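Chitin oligosaccahride binding protein NagB1 from Paenibacillus sp. binds chitin oligosaccharides such as N,N'-diacetylchitobiose, probably as the extracellular solute-binding component of a sugar uptake system. Local coordinates of one contact, PDB 7EHP (chain A, 2.01 Å), residues 118-123 and 239-244, beside the matching contact of the related chitin oligosaccharide binding protein NagB2 from Paenibacillus sp., PDB 7EHO (chain B, 1.79 Å), residues 147-152 and 271-276. One frame, after least-squares fit of the local backbone (RMSD 0.25 Å); residues are numbered along the deposited sequences.

Structure 1 (7EHP); sequences FVEGVF and MMFDGS. With NAG (2-acetamido-2-deoxy-beta-D-glucopyranose), chain C.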
loop_
_atom_site.group_PDB
_atom_site.type_symbol
_atom_site.label_atom_id
_atom_site.label_comp_id
_atom_site.label_asym_id
_atom_site.label_seq_id
_atom_site.Cartn_x
_atom_site.Cartn_y
_atom_site.Cartn_z
ATOM N N PHE A 118 3.283 -5.850 -3.033
ATOM C CA PHE A 118 1.882 -5.449 -3.081
ATOM C C PHE A 118 1.473 -5.194 -4.524
ATOM O O PHE A 118 2.307 -4.841 -5.358
ATOM C CB PHE A 118 1.622 -4.188 -2.205
ATOM C CG PHE A 118 1.905 -2.872 -2.900
ATOM C CD1 PHE A 118 0.933 -2.246 -3.680
ATOM C CD2 PHE A 118 3.139 -2.255 -2.760
ATOM C CE1 PHE A 118 1.203 -1.030 -4.328
ATOM C CE2 PHE A 118 3.420 -1.055 -3.397
ATOM C CZ PHE A 118 2.448 -0.436 -4.175
ATOM N N VAL A 119 0.185 -5.418 -4.820
ATOM C CA VAL A 119 -0.499 -4.789 -5.947
ATOM C C VAL A 119 -1.761 -4.126 -5.414
ATOM O O VAL A 119 -2.303 -4.524 -4.381
ATOM C CB VAL A 119 -0.874 -5.767 -7.103
ATOM C CG1 VAL A 119 0.339 -6.179 -7.898
ATOM C CG2 VAL A 119 -1.618 -6.991 -6.576
ATOM N N GLU A 120 -2.230 -3.105 -6.123
ATOM C CA GLU A 120 -3.524 -2.493 -5.858
ATOM C C GLU A 120 -4.397 -2.665 -7.085
ATOM O O GLU A 120 -3.945 -2.430 -8.204
ATOM C CB GLU A 120 -3.387 -1.010 -5.531
ATOM C CG GLU A 120 -2.792 -0.730 -4.187
ATOM C CD GLU A 120 -2.724 0.751 -3.876
ATOM O OE1 GLU A 120 -3.474 1.539 -4.512
ATOM O OE2 GLU A 120 -1.904 1.116 -3.001
ATOM N N GLY A 121 -5.635 -3.081 -6.876
ATOM C CA GLY A 121 -6.569 -3.206 -7.976
ATOM C C GLY A 121 -7.953 -3.429 -7.420
ATOM O O GLY A 121 -8.231 -3.035 -6.284
ATOM N N VAL A 122 -8.810 -4.091 -8.185
ATOM C CA VAL A 122 -10.224 -4.188 -7.869
ATOM C C VAL A 122 -10.503 -5.594 -7.371
ATOM O O VAL A 122 -10.383 -6.566 -8.128
ATOM C CB VAL A 122 -11.093 -3.844 -9.085
ATOM C CG1 VAL A 122 -12.565 -3.826 -8.702
ATOM C CG2 VAL A 122 -10.647 -2.503 -9.673
ATOM N N PHE A 123 -10.856 -5.701 -6.089
ATOM C CA PHE A 123 -11.508 -6.897 -5.589
ATOM C C PHE A 123 -12.947 -6.930 -6.082
ATOM O O PHE A 123 -13.614 -5.892 -6.164
ATOM C CB PHE A 123 -11.477 -6.927 -4.059
ATOM C CG PHE A 123 -10.085 -7.127 -3.476
ATOM C CD1 PHE A 123 -9.195 -6.065 -3.405
ATOM C CD2 PHE A 123 -9.683 -8.365 -2.994
ATOM C CE1 PHE A 123 -7.928 -6.223 -2.884
ATOM C CE2 PHE A 123 -8.406 -8.533 -2.458
ATOM C CZ PHE A 123 -7.540 -7.447 -2.402
ATOM N N MET A 239 -17.633 -4.330 -5.781
ATOM C CA MET A 239 -16.206 -4.166 -6.009
ATOM C C MET A 239 -15.629 -3.341 -4.870
ATOM O O MET A 239 -16.355 -2.687 -4.107
ATOM C CB MET A 239 -15.915 -3.471 -7.355
ATOM C CG MET A 239 -16.521 -4.150 -8.580
ATOM S SD MET A 239 -16.204 -3.193 -10.087
ATOM C CE MET A 239 -17.546 -2.008 -9.914
ATOM N N MET A 240 -14.303 -3.365 -4.780
ATOM C CA MET A 240 -13.544 -2.561 -3.826
ATOM C C MET A 240 -12.139 -2.413 -4.374
ATOM O O MET A 240 -11.453 -3.425 -4.548
ATOM C CB MET A 240 -13.486 -3.240 -2.460
ATOM C CG MET A 240 -12.577 -2.529 -1.471
ATOM S SD MET A 240 -12.659 -3.312 0.142
ATOM C CE MET A 240 -11.547 -4.709 -0.107
ATOM N N PHE A 241 -11.695 -1.178 -4.611
ATOM C CA PHE A 241 -10.301 -0.951 -4.977
ATOM C C PHE A 241 -9.461 -0.937 -3.703
ATOM O O PHE A 241 -9.738 -0.167 -2.778
ATOM C CB PHE A 241 -10.145 0.366 -5.751
ATOM C CG PHE A 241 -8.794 0.551 -6.387
ATOM C CD1 PHE A 241 -7.698 0.912 -5.629
ATOM C CD2 PHE A 241 -8.620 0.374 -7.759
ATOM C CE1 PHE A 241 -6.441 1.075 -6.215
ATOM C CE2 PHE A 241 -7.351 0.542 -8.357
ATOM C CZ PHE A 241 -6.267 0.887 -7.578
ATOM N N ASP A 242 -8.425 -1.769 -3.658
ATOM C CA ASP A 242 -7.637 -1.925 -2.437
ATOM C C ASP A 242 -6.310 -2.594 -2.777
ATOM O O ASP A 242 -6.078 -3.043 -3.904
ATOM C CB ASP A 242 -8.411 -2.741 -1.385
ATOM C CG ASP A 242 -8.080 -2.329 0.035
ATOM O OD1 ASP A 242 -7.001 -1.728 0.240
ATOM O OD2 ASP A 242 -8.905 -2.599 0.947
ATOM N N GLY A 243 -5.441 -2.655 -1.785
ATOM C CA GLY A 243 -4.186 -3.354 -1.930
ATOM C C GLY A 243 -4.301 -4.820 -1.591
ATOM O O GLY A 243 -5.216 -5.239 -0.883
ATOM N N SER A 244 -3.339 -5.602 -2.093
ATOM C CA SER A 244 -3.327 -7.040 -1.830
ATOM C C SER A 244 -3.270 -7.363 -0.334
ATOM O O SER A 244 -3.751 -8.425 0.089
ATOM C CB SER A 244 -2.135 -7.685 -2.542
ATOM O OG SER A 244 -0.962 -6.973 -2.220
HETATM C C1 NAG C . -0.118 1.328 2.333
HETATM C C2 NAG C . 0.158 2.813 2.544
HETATM C C3 NAG C . 0.024 3.564 1.228
HETATM C C4 NAG C . 0.937 2.942 0.184
HETATM C C5 NAG C . 0.650 1.448 0.054
HETATM C C6 NAG C . 1.587 0.738 -0.899
HETATM C C7 NAG C . -0.222 4.010 4.657
HETATM C C8 NAG C . -1.237 4.557 5.596
HETATM N N2 NAG C . -0.702 3.390 3.569
HETATM O O3 NAG C . 0.379 4.923 1.430
HETATM O O4 NAG C . 0.737 3.556 -1.082
HETATM O O5 NAG C . 0.776 0.803 1.328
HETATM O O6 NAG C . 2.953 0.978 -0.583
HETATM O O7 NAG C . 0.990 4.130 4.864
#
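Two antiparallel strands, 118-123 and 239-243, pair in a mixed sheet of this periplasmic-binding-protein-like fold, and one end reaches the glycan pocket. Gly121 and Asp242 form a hydrogen-bonded pair, with Gly121 N to Asp242 O at 3.0 Å. At the pocket end Val119 N bonds to Ser244 OG (3.2 Å). The Phe118 ring carries C6 of one NAG unit of the bound glycan over its centre. Val122 is beside Phe241 on the face shared with Glu120. Its CG1, anti to the backbone N (chi1 -175°), meets Met239 CB at 3.6 Å. Its CG2 is 4.0 Å from Phe241 CD2. One face of the Phe241 ring covers Gly121, with Phe241 CE2 3.8 Å from Gly121 CA. On the other face Phe123 reaches back, and its CE1 is 3.5 Å from Gly243 O. Met240 CB lies 4.5 Å from Phe123 CB.

Structure 2 (7EHO); sequences FVEGFY and MLFDGS.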
loop_
_atom_site.group_PDB
_atom_site.type_symbol
_atom_site.label_atom_id
_atom_site.label_comp_id
_atom_site.label_asym_id
_atom_site.label_seq_id
_atom_site.Cartn_x
_atom_site.Cartn_y
_atom_site.Cartn_z
ATOM N N PHE B 147 3.291 -5.612 -2.852
ATOM C CA PHE B 147 1.845 -5.480 -2.971
ATOM C C PHE B 147 1.497 -4.942 -4.346
ATOM O O PHE B 147 2.315 -4.299 -5.014
ATOM C CB PHE B 147 1.248 -4.566 -1.875
ATOM C CG PHE B 147 1.580 -3.103 -2.044
ATOM C CD1 PHE B 147 0.775 -2.280 -2.831
ATOM C CD2 PHE B 147 2.683 -2.548 -1.421
ATOM C CE1 PHE B 147 1.071 -0.952 -3.004
ATOM C CE2 PHE B 147 2.981 -1.205 -1.578
ATOM C CZ PHE B 147 2.174 -0.403 -2.370
ATOM N N VAL B 148 0.269 -5.233 -4.769
ATOM C CA VAL B 148 -0.343 -4.573 -5.907
ATOM C C VAL B 148 -1.677 -4.026 -5.427
ATOM O O VAL B 148 -2.199 -4.426 -4.380
ATOM C CB VAL B 148 -0.546 -5.521 -7.117
ATOM C CG1 VAL B 148 0.796 -5.898 -7.733
ATOM C CG2 VAL B 148 -1.340 -6.780 -6.703
ATOM N N GLU B 149 -2.239 -3.129 -6.225
ATOM C CA GLU B 149 -3.578 -2.600 -5.985
ATOM C C GLU B 149 -4.458 -2.912 -7.183
ATOM O O GLU B 149 -3.997 -2.888 -8.325
ATOM C CB GLU B 149 -3.523 -1.098 -5.707
ATOM C CG GLU B 149 -2.723 -0.812 -4.418
ATOM C CD GLU B 149 -2.696 0.628 -3.967
ATOM O OE1 GLU B 149 -3.427 1.467 -4.512
ATOM O OE2 GLU B 149 -1.915 0.937 -3.044
ATOM N N GLY B 150 -5.732 -3.170 -6.921
ATOM C CA GLY B 150 -6.681 -3.458 -7.983
ATOM C C GLY B 150 -8.078 -3.607 -7.414
ATOM O O GLY B 150 -8.305 -3.378 -6.223
ATOM N N PHE B 151 -9.008 -4.055 -8.276
ATOM C CA PHE B 151 -10.405 -4.218 -7.894
ATOM C C PHE B 151 -10.689 -5.657 -7.460
ATOM O O PHE B 151 -10.611 -6.585 -8.273
ATOM C CB PHE B 151 -11.330 -3.855 -9.055
ATOM C CG PHE B 151 -11.468 -2.381 -9.292
ATOM C CD1 PHE B 151 -12.307 -1.603 -8.495
ATOM C CD2 PHE B 151 -10.747 -1.760 -10.304
ATOM C CE1 PHE B 151 -12.387 -0.250 -8.703
ATOM C CE2 PHE B 151 -10.865 -0.394 -10.528
ATOM C CZ PHE B 151 -11.690 0.348 -9.731
ATOM N N TYR B 152 -11.044 -5.835 -6.191
ATOM C CA TYR B 152 -11.734 -7.046 -5.764
ATOM C C TYR B 152 -13.184 -6.872 -6.180
ATOM O O TYR B 152 -13.714 -5.761 -6.117
ATOM C CB TYR B 152 -11.661 -7.207 -4.240
ATOM C CG TYR B 152 -10.248 -7.430 -3.714
ATOM C CD1 TYR B 152 -9.438 -6.354 -3.377
ATOM C CD2 TYR B 152 -9.744 -8.702 -3.542
ATOM C CE1 TYR B 152 -8.166 -6.548 -2.918
ATOM C CE2 TYR B 152 -8.466 -8.916 -3.059
ATOM C CZ TYR B 152 -7.686 -7.828 -2.753
ATOM O OH TYR B 152 -6.421 -8.009 -2.275
ATOM N N MET B 271 -17.743 -3.984 -5.798
ATOM C CA MET B 271 -16.298 -4.024 -5.969
ATOM C C MET B 271 -15.631 -3.123 -4.934
ATOM O O MET B 271 -16.275 -2.317 -4.260
ATOM C CB MET B 271 -15.894 -3.627 -7.399
ATOM C CG MET B 271 -16.124 -2.181 -7.764
ATOM S SD MET B 271 -15.879 -1.880 -9.565
ATOM C CE MET B 271 -17.491 -2.360 -10.157
ATOM N N LEU B 272 -14.314 -3.304 -4.814
ATOM C CA LEU B 272 -13.501 -2.613 -3.819
ATOM C C LEU B 272 -12.109 -2.445 -4.393
ATOM O O LEU B 272 -11.489 -3.446 -4.740
ATOM C CB LEU B 272 -13.443 -3.412 -2.511
ATOM C CG LEU B 272 -12.601 -2.812 -1.381
ATOM C CD1 LEU B 272 -13.372 -1.732 -0.651
ATOM C CD2 LEU B 272 -12.148 -3.902 -0.399
ATOM N N PHE B 273 -11.613 -1.213 -4.496
ATOM C CA PHE B 273 -10.222 -0.996 -4.891
ATOM C C PHE B 273 -9.344 -0.993 -3.638
ATOM O O PHE B 273 -9.540 -0.182 -2.733
ATOM C CB PHE B 273 -10.064 0.311 -5.676
ATOM C CG PHE B 273 -8.758 0.406 -6.425
ATOM C CD1 PHE B 273 -8.642 -0.127 -7.707
ATOM C CD2 PHE B 273 -7.640 0.991 -5.842
ATOM C CE1 PHE B 273 -7.439 -0.076 -8.390
ATOM C CE2 PHE B 273 -6.439 1.037 -6.522
ATOM C CZ PHE B 273 -6.340 0.507 -7.806
ATOM N N ASP B 274 -8.374 -1.895 -3.575
ATOM C CA ASP B 274 -7.598 -2.038 -2.350
ATOM C C ASP B 274 -6.280 -2.707 -2.689
ATOM O O ASP B 274 -6.104 -3.248 -3.781
ATOM C CB ASP B 274 -8.375 -2.854 -1.311
ATOM C CG ASP B 274 -8.129 -2.402 0.097
ATOM O OD1 ASP B 274 -7.044 -1.835 0.383
ATOM O OD2 ASP B 274 -9.052 -2.605 0.922
ATOM N N GLY B 275 -5.349 -2.628 -1.737
ATOM C CA GLY B 275 -4.076 -3.304 -1.868
ATOM C C GLY B 275 -4.179 -4.772 -1.510
ATOM O O GLY B 275 -5.074 -5.217 -0.788
ATOM N N SER B 276 -3.199 -5.538 -1.992
ATOM C CA SER B 276 -3.281 -6.988 -1.878
ATOM C C SER B 276 -3.091 -7.470 -0.451
ATOM O O SER B 276 -3.358 -8.638 -0.172
ATOM C CB SER B 276 -2.232 -7.612 -2.807
ATOM O OG SER B 276 -0.983 -6.975 -2.595
HETATM O O HOH W 1 -4.956 -5.574 -4.593
#
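An antiparallel strand pair, 147-152 with 271-275, carries this contact. Gly150 and Asp274 form a hydrogen-bonded pair, with Gly150 N to Asp274 O at 3.2 Å. Val148 N bonds to Ser276 OG (3.1 Å). Phe151 is beside Phe273 on the face shared with Glu149. The edge of Phe273 points at the face of Phe151, a T-shaped pair with planes at 73° and CD1 of Phe273 over the centre. Met271 SD makes a Met-aromatic contact, 3.7 Å from Phe151 CD1. One face of the Phe273 ring covers Gly150, with Phe273 CE1 3.5 Å from Gly150 CA. On the other face Tyr152 reaches back, its CE1 4.0 Å from Gly275 O. Its OH is hydrogen-bonded to Thr279 OG1, outside the two segments. Leu272 CB lies 4.5 Å from Tyr152 CB. Water 1 donates to Val148 O and Asp274 O.

Comparison
The strand pairing is kept. Gly121(A) N to Asp242(A) O and Gly150(B) N to Asp274(B) O are both present, as are the bonds from Val119(A) N to Ser244(A) OG and from Val148(B) N to Ser276(B) OG. The backbones coincide within the error at the CA atoms that can be compared. Phe123(A) stands against Tyr152(B), whose OH is hydrogen-bonded to OG1 of Thr279(B), outside the two segments. The rings themselves overlap, with the CZ atoms 0.5 Å apart after superposition, and both touch the carbonyl of Gly243(A) or Gly275(B).

In the packing, Val122(A) stands against Phe151(B). CG2 of Val122(A) and CG of Phe151(B) lie 0.9 Å apart. CG1 of Val122(A) has no counterpart in Phe151(B), while CD1, CE1, CE2 and CZ of Phe151(B) have none in Val122(A). Touches to Met239(A) or Met271(B) and to Phe241(A) or Phe273(B) are kept. A branched aliphatic end is thus replaced by a flat ring, which may widen the apolar contact, while Phe241(A) and Phe273(B) keep their place.

Met240(A) stands against Leu272(B). The CG atoms are 0.3 Å apart, and SD of Met240(A) falls 0.9 Å from CD2 of Leu272(B) after superposition. Both side chains keep their touch on Phe123(A) or Tyr152(B) through the CB atoms.

At the pocket end the Phe147(B) ring is shifted within its rotamer, its CZ 1.8 Å from that of Phe118(A) after superposition. NAG, one unit of a larger glycan, touches Phe118(A) and Glu120(A); no ligand is modelled there in structure 2.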